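Local coordinates for protein endo-1,4-beta-xylanase C (Paenibacillus barcinonensis, PDB 4XUR) that hydrolyses internal beta-1,4-xylosidic linkages of xylan, the piece described here being its second family 22 xylan-binding module, in complex with xylotetraose, at residues R29-E34 with E57-P62; L97-N102 with S140-Y145. One frame throughout, in Å; residues are numbered along the deposited sequence.

Contact 1 (R29-E34 with E57-P62). With XYP (beta-D-xylopyranose), chain D; XYP (beta-D-xylopyranose), chain B.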
loop_
_atom_site.group_PDB
_atom_site.type_symbol
_atom_site.label_atom_id
_atom_site.label_comp_id
_atom_site.label_asym_id
_atom_site.label_seq_id
_atom_site.Cartn_x
_atom_site.Cartn_y
_atom_site.Cartn_z
ATOM N N ARG A 29 -6.500 -5.139 -4.090
ATOM C CA ARG A 29 -7.831 -4.511 -4.283
ATOM C C ARG A 29 -7.759 -2.984 -4.086
ATOM O O ARG A 29 -6.872 -2.470 -3.426
ATOM C CB ARG A 29 -8.935 -5.081 -3.421
ATOM C CG ARG A 29 -8.831 -4.916 -1.907
ATOM C CD ARG A 29 -10.131 -5.285 -1.207
ATOM N NE ARG A 29 -10.055 -5.195 0.255
ATOM C CZ ARG A 29 -10.232 -4.093 0.985
ATOM N NH1 ARG A 29 -10.464 -2.859 0.426
ATOM N NH2 ARG A 29 -10.175 -4.194 2.340
ATOM N N ALA A 30 -8.764 -2.307 -4.656
ATOM C CA ALA A 30 -8.999 -0.894 -4.371
ATOM C C ALA A 30 -9.662 -0.700 -2.976
ATOM O O ALA A 30 -10.272 -1.646 -2.414
ATOM C CB ALA A 30 -9.904 -0.314 -5.491
ATOM N N ARG A 31 -9.631 0.535 -2.461
ATOM C CA ARG A 31 -10.249 0.891 -1.202
ATOM C C ARG A 31 -11.583 1.652 -1.377
ATOM O O ARG A 31 -12.369 1.763 -0.434
ATOM C CB ARG A 31 -9.269 1.713 -0.374
ATOM C CG ARG A 31 -7.974 0.939 -0.108
ATOM C CD ARG A 31 -7.064 1.640 0.939
ATOM N NE ARG A 31 -7.606 1.521 2.265
ATOM C CZ ARG A 31 -7.816 2.541 3.114
ATOM N NH1 ARG A 31 -7.567 3.797 2.747
ATOM N NH2 ARG A 31 -8.289 2.269 4.329
ATOM N N GLY A 32 -11.790 2.208 -2.570
ATOM C CA GLY A 32 -13.044 2.888 -2.944
ATOM C C GLY A 32 -13.342 2.677 -4.401
ATOM O O GLY A 32 -13.530 1.571 -4.848
ATOM N N THR A 33 -13.426 3.800 -5.148
ATOM C CA THR A 33 -13.812 3.764 -6.552
ATOM C C THR A 33 -12.649 3.794 -7.517
ATOM O O THR A 33 -12.830 3.884 -8.736
ATOM C CB THR A 33 -14.754 4.950 -6.851
ATOM O OG1 THR A 33 -14.094 6.152 -6.428
ATOM C CG2 THR A 33 -16.040 4.788 -6.114
ATOM N N GLU A 34 -11.429 3.730 -7.000
ATOM C CA GLU A 34 -10.229 3.762 -7.856
ATOM C C GLU A 34 -10.006 2.437 -8.645
ATOM O O GLU A 34 -10.661 1.407 -8.379
ATOM C CB GLU A 34 -8.987 4.192 -7.082
ATOM C CG GLU A 34 -8.371 3.146 -6.139
ATOM C CD GLU A 34 -9.067 2.943 -4.848
ATOM O OE1 GLU A 34 -10.280 3.165 -4.735
ATOM O OE2 GLU A 34 -8.381 2.525 -3.852
ATOM N N GLU A 57 -9.776 10.280 -3.817
ATOM C CA GLU A 57 -9.545 10.546 -2.415
ATOM C C GLU A 57 -8.069 10.258 -2.087
ATOM O O GLU A 57 -7.370 9.531 -2.823
ATOM C CB GLU A 57 -10.456 9.673 -1.529
ATOM C CG GLU A 57 -11.953 9.744 -1.753
ATOM C CD GLU A 57 -12.617 11.057 -1.336
ATOM O OE1 GLU A 57 -11.995 11.903 -0.689
ATOM O OE2 GLU A 57 -13.820 11.253 -1.721
ATOM N N THR A 58 -7.563 10.875 -1.012
ATOM C CA THR A 58 -6.166 10.664 -0.616
ATOM C C THR A 58 -6.019 9.217 -0.224
ATOM O O THR A 58 -4.949 8.633 -0.397
ATOM C CB THR A 58 -5.738 11.487 0.650
ATOM O OG1 THR A 58 -6.598 11.135 1.748
ATOM C CG2 THR A 58 -5.800 12.979 0.396
ATOM N N TYR A 59 -7.111 8.652 0.313
ATOM C CA TYR A 59 -7.088 7.278 0.825
ATOM C C TYR A 59 -7.278 6.156 -0.226
ATOM O O TYR A 59 -7.191 4.961 0.135
ATOM C CB TYR A 59 -8.082 7.138 1.987
ATOM C CG TYR A 59 -9.522 7.361 1.675
ATOM C CD1 TYR A 59 -10.296 6.365 1.088
ATOM C CD2 TYR A 59 -10.150 8.584 1.993
ATOM C CE1 TYR A 59 -11.648 6.574 0.808
ATOM C CE2 TYR A 59 -11.513 8.790 1.724
ATOM C CZ TYR A 59 -12.246 7.774 1.137
ATOM O OH TYR A 59 -13.605 7.953 0.853
ATOM N N HIS A 60 -7.531 6.517 -1.472
ATOM C CA HIS A 60 -7.497 5.562 -2.580
ATOM C C HIS A 60 -6.067 5.102 -2.836
ATOM O O HIS A 60 -5.145 5.908 -2.938
ATOM C CB HIS A 60 -8.116 6.177 -3.854
ATOM C CG HIS A 60 -9.558 6.432 -3.738
ATOM N ND1 HIS A 60 -10.281 7.119 -4.705
ATOM C CD2 HIS A 60 -10.450 6.058 -2.804
ATOM C CE1 HIS A 60 -11.551 7.171 -4.332
ATOM N NE2 HIS A 60 -11.683 6.533 -3.190
ATOM N N GLY A 61 -5.897 3.800 -2.979
ATOM C CA GLY A 61 -4.591 3.189 -3.151
ATOM C C GLY A 61 -4.662 1.689 -3.145
ATOM O O GLY A 61 -5.731 1.130 -2.822
ATOM N N PRO A 62 -3.560 1.020 -3.551
ATOM C CA PRO A 62 -3.616 -0.448 -3.663
ATOM C C PRO A 62 -3.484 -1.110 -2.267
ATOM O O PRO A 62 -2.617 -0.696 -1.506
ATOM C CB PRO A 62 -2.365 -0.757 -4.539
ATOM C CG PRO A 62 -1.406 0.339 -4.189
ATOM C CD PRO A 62 -2.217 1.551 -3.795
HETATM C C1 XYP D . -12.382 4.727 4.081
HETATM C C2 XYP D . -12.677 5.906 4.956
HETATM C C3 XYP D . -11.504 6.830 5.084
HETATM C C4 XYP D . -10.256 6.018 5.486
HETATM C C5 XYP D . -10.068 4.820 4.569
HETATM O O2 XYP D . -13.825 6.638 4.396
HETATM O O3 XYP D . -11.733 7.819 6.081
HETATM O O4 XYP D . -9.136 6.844 5.391
HETATM O O5 XYP D . -11.224 4.000 4.594
HETATM O O1 XYP B . -16.002 2.846 -0.141
HETATM C C1 XYP B . -16.176 2.405 1.226
HETATM C C2 XYP B . -15.040 1.434 1.597
HETATM C C3 XYP B . -14.177 1.848 2.793
HETATM C C4 XYP B . -13.840 3.335 2.715
HETATM C C5 XYP B . -14.894 4.243 2.029
HETATM O O2 XYP B . -15.522 0.113 1.828
HETATM O O3 XYP B . -12.910 1.103 2.722
HETATM O O4 XYP B . -13.570 3.757 4.051
HETATM O O5 XYP B . -16.163 3.566 2.067
#
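The carboxylate of Glu-34 lies against one face of the His-60 imidazole, the two planes 15° apart, with OE1 of Glu-34 offset toward the ring's rim and 3.5 Å from CD2 of His-60. CB of Glu-57 covers the centre of the opposite face, while ND1 of the ring is bonded to the backbone of Ser-56. The other oxygen of Glu-34 is gripped by two backbone amides, which arrive from opposite faces of the carboxylate plane: Arg-31 N at 2.7 Å from OE2, in an almost straight bond, and Gly-61 N at 2.9 Å from OE2. Gly-32 N adds a bond to the syn lone pair of Glu-34 OE1 at 2.8 Å. Three amides from two loops thus fix the rotation of this buried group and would probably favour its charged form.

Beside it, the Arg-31 guanidinium meets Tyr-59 O edge-on and near its plane, NH1 of Arg-31 donating to that oxygen at 2.9 Å. NH2 of Arg-31, also paired with Glu-98, comes within 3.1 Å of C5 of the chain D xylose. That same xylose lies over the Tyr-59 ring, its C3 over the centre and 3.7 Å above the plane, the sugar-on-aromatic stacking usual in carbohydrate-binding modules; CB of Glu-57 backs the opposite face near the rim. The chain B sugar gives a weak hydrogen bond from its O3 to Arg-31 O.

Two irregular loops meet here, one running into strand 35-40 and the other into strand 63-65, with Pro-62 packed on Leu-36 and on Leu-50 and Thr-52 of strand 48-53.

Contact 2 (L97-N102 with S140-Y145); sequences LEKEFN and SGLRMY. With XYP (beta-D-xylopyranose), chain C.
Arg-143 lays its guanidinium over CB of Glu-100 and extends to two carboxylates on the same face of the sheet. Arg-143 NH1 forms a salt bridge to Glu-98 OE2 at 2.8 Å, on the anti lone pair, and Arg-143 NH2 one to Glu-100 OE1 at 3.2 Å, from above the carboxylate plane. Both carboxylates of this salt-bridge network are steeply turned to the guanidinium, by 77° and 86°. A water bridges NH1 of Arg-143 and OE1 of Glu-100, while Glu-65 takes the NE of Arg-143. An alanine in place of Arg-143 would probably leave Glu-100 OE1 and Glu-65 without this positive partner and the Glu-100 carboxylate less firmly held.

Ser-140 OG donates to the anti lone pair of Glu-100 OE2 at 2.6 Å. On the reverse face, Leu-97 CD2 packs against Leu-142 CD2 at 4.2 Å and against CB of Met-144. The Tyr-145 ring meets the Glu-98 amide edge-on, CE1 lying 3.6 Å from Glu-98 N, and Tyr-145 OH donates to O2 of the chain C xylose at 3.0 Å.

The backbones run antiparallel, Glu-98 and Arg-143 forming a hydrogen-bonded pair. At the other end Ser-140 N and Gly-141 N both donate to Glu-100 O, a classic beta bulge. Strands 90-101 and 139-147 are the central pair of a four-stranded antiparallel sheet, part of the beta-sandwich of family 22 carbohydrate-binding modules, and Tyr-145 brings it to the xylan-binding site.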
loop_
_atom_site.group_PDB
_atom_site.type_symbol
_atom_site.label_atom_id
_atom_site.label_comp_id
_atom_site.label_asym_id
_atom_site.label_seq_id
_atom_site.Cartn_x
_atom_site.Cartn_y
_atom_site.Cartn_z
ATOM N N LEU A 97 -1.510 0.535 7.314
ATOM C CA LEU A 97 -2.149 -0.670 7.670
ATOM C C LEU A 97 -3.602 -0.396 7.895
ATOM O O LEU A 97 -3.919 0.513 8.652
ATOM C CB LEU A 97 -1.543 -1.310 8.933
ATOM C CG LEU A 97 -0.043 -1.573 8.936
ATOM C CD1 LEU A 97 0.307 -2.114 10.307
ATOM C CD2 LEU A 97 0.367 -2.503 7.816
ATOM N N GLU A 98 -4.469 -1.264 7.364
ATOM C CA GLU A 98 -5.914 -1.285 7.770
ATOM C C GLU A 98 -6.171 -2.476 8.629
ATOM O O GLU A 98 -5.836 -3.596 8.219
ATOM C CB GLU A 98 -6.797 -1.346 6.504
ATOM C CG GLU A 98 -8.262 -1.586 6.814
ATOM C CD GLU A 98 -9.093 -1.561 5.496
ATOM O OE1 GLU A 98 -9.085 -0.538 4.812
ATOM O OE2 GLU A 98 -9.635 -2.623 5.133
ATOM N N LYS A 99 -6.711 -2.272 9.844
ATOM C CA LYS A 99 -6.921 -3.365 10.813
ATOM C C LYS A 99 -8.396 -3.573 11.161
ATOM O O LYS A 99 -9.114 -2.617 11.385
ATOM C CB LYS A 99 -6.116 -3.107 12.075
ATOM C CG LYS A 99 -4.645 -3.320 11.901
ATOM C CD LYS A 99 -3.934 -3.051 13.239
ATOM C CE LYS A 99 -3.182 -1.782 13.226
ATOM N NZ LYS A 99 -2.340 -1.688 14.415
ATOM N N GLU A 100 -8.798 -4.832 11.173
ATOM C CA GLU A 100 -10.152 -5.284 11.511
ATOM C C GLU A 100 -10.023 -6.181 12.768
ATOM O O GLU A 100 -9.124 -7.042 12.847
ATOM C CB GLU A 100 -10.764 -6.105 10.368
ATOM C CG GLU A 100 -12.138 -6.677 10.676
ATOM C CD GLU A 100 -12.559 -7.705 9.669
ATOM O OE1 GLU A 100 -13.019 -7.340 8.618
ATOM O OE2 GLU A 100 -12.409 -8.930 9.937
ATOM N N PHE A 101 -10.925 -5.967 13.742
ATOM C CA PHE A 101 -10.981 -6.685 14.967
ATOM C C PHE A 101 -12.387 -7.317 15.103
ATOM O O PHE A 101 -13.370 -6.642 14.869
ATOM C CB PHE A 101 -10.704 -5.807 16.198
ATOM C CG PHE A 101 -9.294 -5.286 16.242
ATOM C CD1 PHE A 101 -8.944 -4.132 15.535
ATOM C CD2 PHE A 101 -8.285 -5.965 16.928
ATOM C CE1 PHE A 101 -7.657 -3.645 15.569
ATOM C CE2 PHE A 101 -7.003 -5.451 16.964
ATOM C CZ PHE A 101 -6.688 -4.285 16.272
ATOM N N ASN A 102 -12.411 -8.559 15.535
ATOM C CA ASN A 102 -13.659 -9.283 15.827
ATOM C C ASN A 102 -14.567 -9.344 14.640
ATOM O O ASN A 102 -15.785 -9.369 14.808
ATOM C CB ASN A 102 -14.378 -8.691 17.046
ATOM C CG ASN A 102 -13.479 -8.498 18.221
ATOM O OD1 ASN A 102 -13.279 -7.383 18.674
ATOM N ND2 ASN A 102 -12.904 -9.542 18.679
ATOM N N SER A 140 -8.609 -9.746 13.193
ATOM C CA SER A 140 -9.143 -10.611 12.145
ATOM C C SER A 140 -8.808 -10.185 10.706
ATOM O O SER A 140 -9.101 -10.947 9.755
ATOM C CB SER A 140 -10.654 -10.797 12.302
ATOM O OG SER A 140 -11.351 -9.550 12.210
ATOM N N GLY A 141 -8.257 -9.019 10.544
ATOM C CA GLY A 141 -7.649 -8.513 9.264
ATOM C C GLY A 141 -6.555 -7.502 9.472
ATOM O O GLY A 141 -6.611 -6.675 10.385
ATOM N N LEU A 142 -5.499 -7.602 8.674
ATOM C CA LEU A 142 -4.421 -6.660 8.705
ATOM C C LEU A 142 -3.909 -6.523 7.266
ATOM O O LEU A 142 -3.256 -7.432 6.751
ATOM C CB LEU A 142 -3.286 -7.164 9.629
ATOM C CG LEU A 142 -2.082 -6.232 9.934
ATOM C CD1 LEU A 142 -1.457 -6.546 11.316
ATOM C CD2 LEU A 142 -1.012 -6.294 8.892
ATOM N N ARG A 143 -4.182 -5.383 6.665
ATOM C CA ARG A 143 -3.938 -5.210 5.223
ATOM C C ARG A 143 -3.005 -4.066 5.044
ATOM O O ARG A 143 -3.199 -2.962 5.598
ATOM C CB ARG A 143 -5.263 -4.939 4.508
ATOM C CG ARG A 143 -6.356 -5.939 4.771
ATOM C CD ARG A 143 -7.512 -5.367 5.560
ATOM N NE ARG A 143 -8.470 -6.410 6.035
ATOM C CZ ARG A 143 -9.695 -6.216 6.454
ATOM N NH1 ARG A 143 -10.269 -5.023 6.512
ATOM N NH2 ARG A 143 -10.412 -7.275 6.803
ATOM N N MET A 144 -1.975 -4.308 4.268
ATOM C CA MET A 144 -1.046 -3.235 3.937
ATOM C C MET A 144 -1.581 -2.442 2.750
ATOM O O MET A 144 -2.176 -2.996 1.865
ATOM C CB MET A 144 0.327 -3.756 3.656
ATOM C CG MET A 144 0.462 -4.599 2.398
ATOM S SD MET A 144 2.197 -5.040 2.164
ATOM C CE MET A 144 2.882 -3.410 1.858
ATOM N N TYR A 145 -1.351 -1.121 2.713
ATOM C CA TYR A 145 -1.748 -0.343 1.563
ATOM C C TYR A 145 -0.890 0.886 1.387
ATOM O O TYR A 145 -0.178 1.273 2.346
ATOM C CB TYR A 145 -3.254 0.033 1.598
ATOM C CG TYR A 145 -3.723 0.977 2.663
ATOM C CD1 TYR A 145 -4.060 0.488 3.910
ATOM C CD2 TYR A 145 -3.949 2.341 2.395
ATOM C CE1 TYR A 145 -4.542 1.331 4.892
ATOM C CE2 TYR A 145 -4.428 3.207 3.372
ATOM C CZ TYR A 145 -4.752 2.685 4.606
ATOM O OH TYR A 145 -5.250 3.504 5.619
HETATM C C1 XYP C . -8.152 6.582 6.367
HETATM C C2 XYP C . -6.766 6.988 5.865
HETATM C C3 XYP C . -5.698 6.826 6.940
HETATM C C4 XYP C . -6.169 7.508 8.246
HETATM C C5 XYP C . -7.589 7.074 8.621
HETATM O O2 XYP C . -6.397 6.151 4.777
HETATM O O3 XYP C . -4.482 7.404 6.535
HETATM O O4 XYP C . -5.244 7.107 9.284
HETATM O O5 XYP C . -8.481 7.365 7.565
HETATM O O HOH W 1 -13.350 -5.129 6.563
#

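How the contacts relate
From the N terminus, the chain first meets 29-34, passes through strands 35-40 and 48-53, and returns at 57-62, so contact 1 closes a loop of 22 residues. Only then does the chain reach 97-102, and contact 2 closes a second, longer excursion through strand 109-119 and strand 124-131 when 140-145 comes back. The two follow in series, neither nested nor crossed. In space they touch: Glu-98 forms salt bridges to Arg-31 NH2 through OE1 at 3.0 Å and to Arg-29 NH2 through OE2 at 3.2 Å, and Arg-31 makes a cation-pi contact with Tyr-145. The loops that contact 1 joins are thereby tied to the four-stranded sheet, and both contacts supply residues to one glycan pocket.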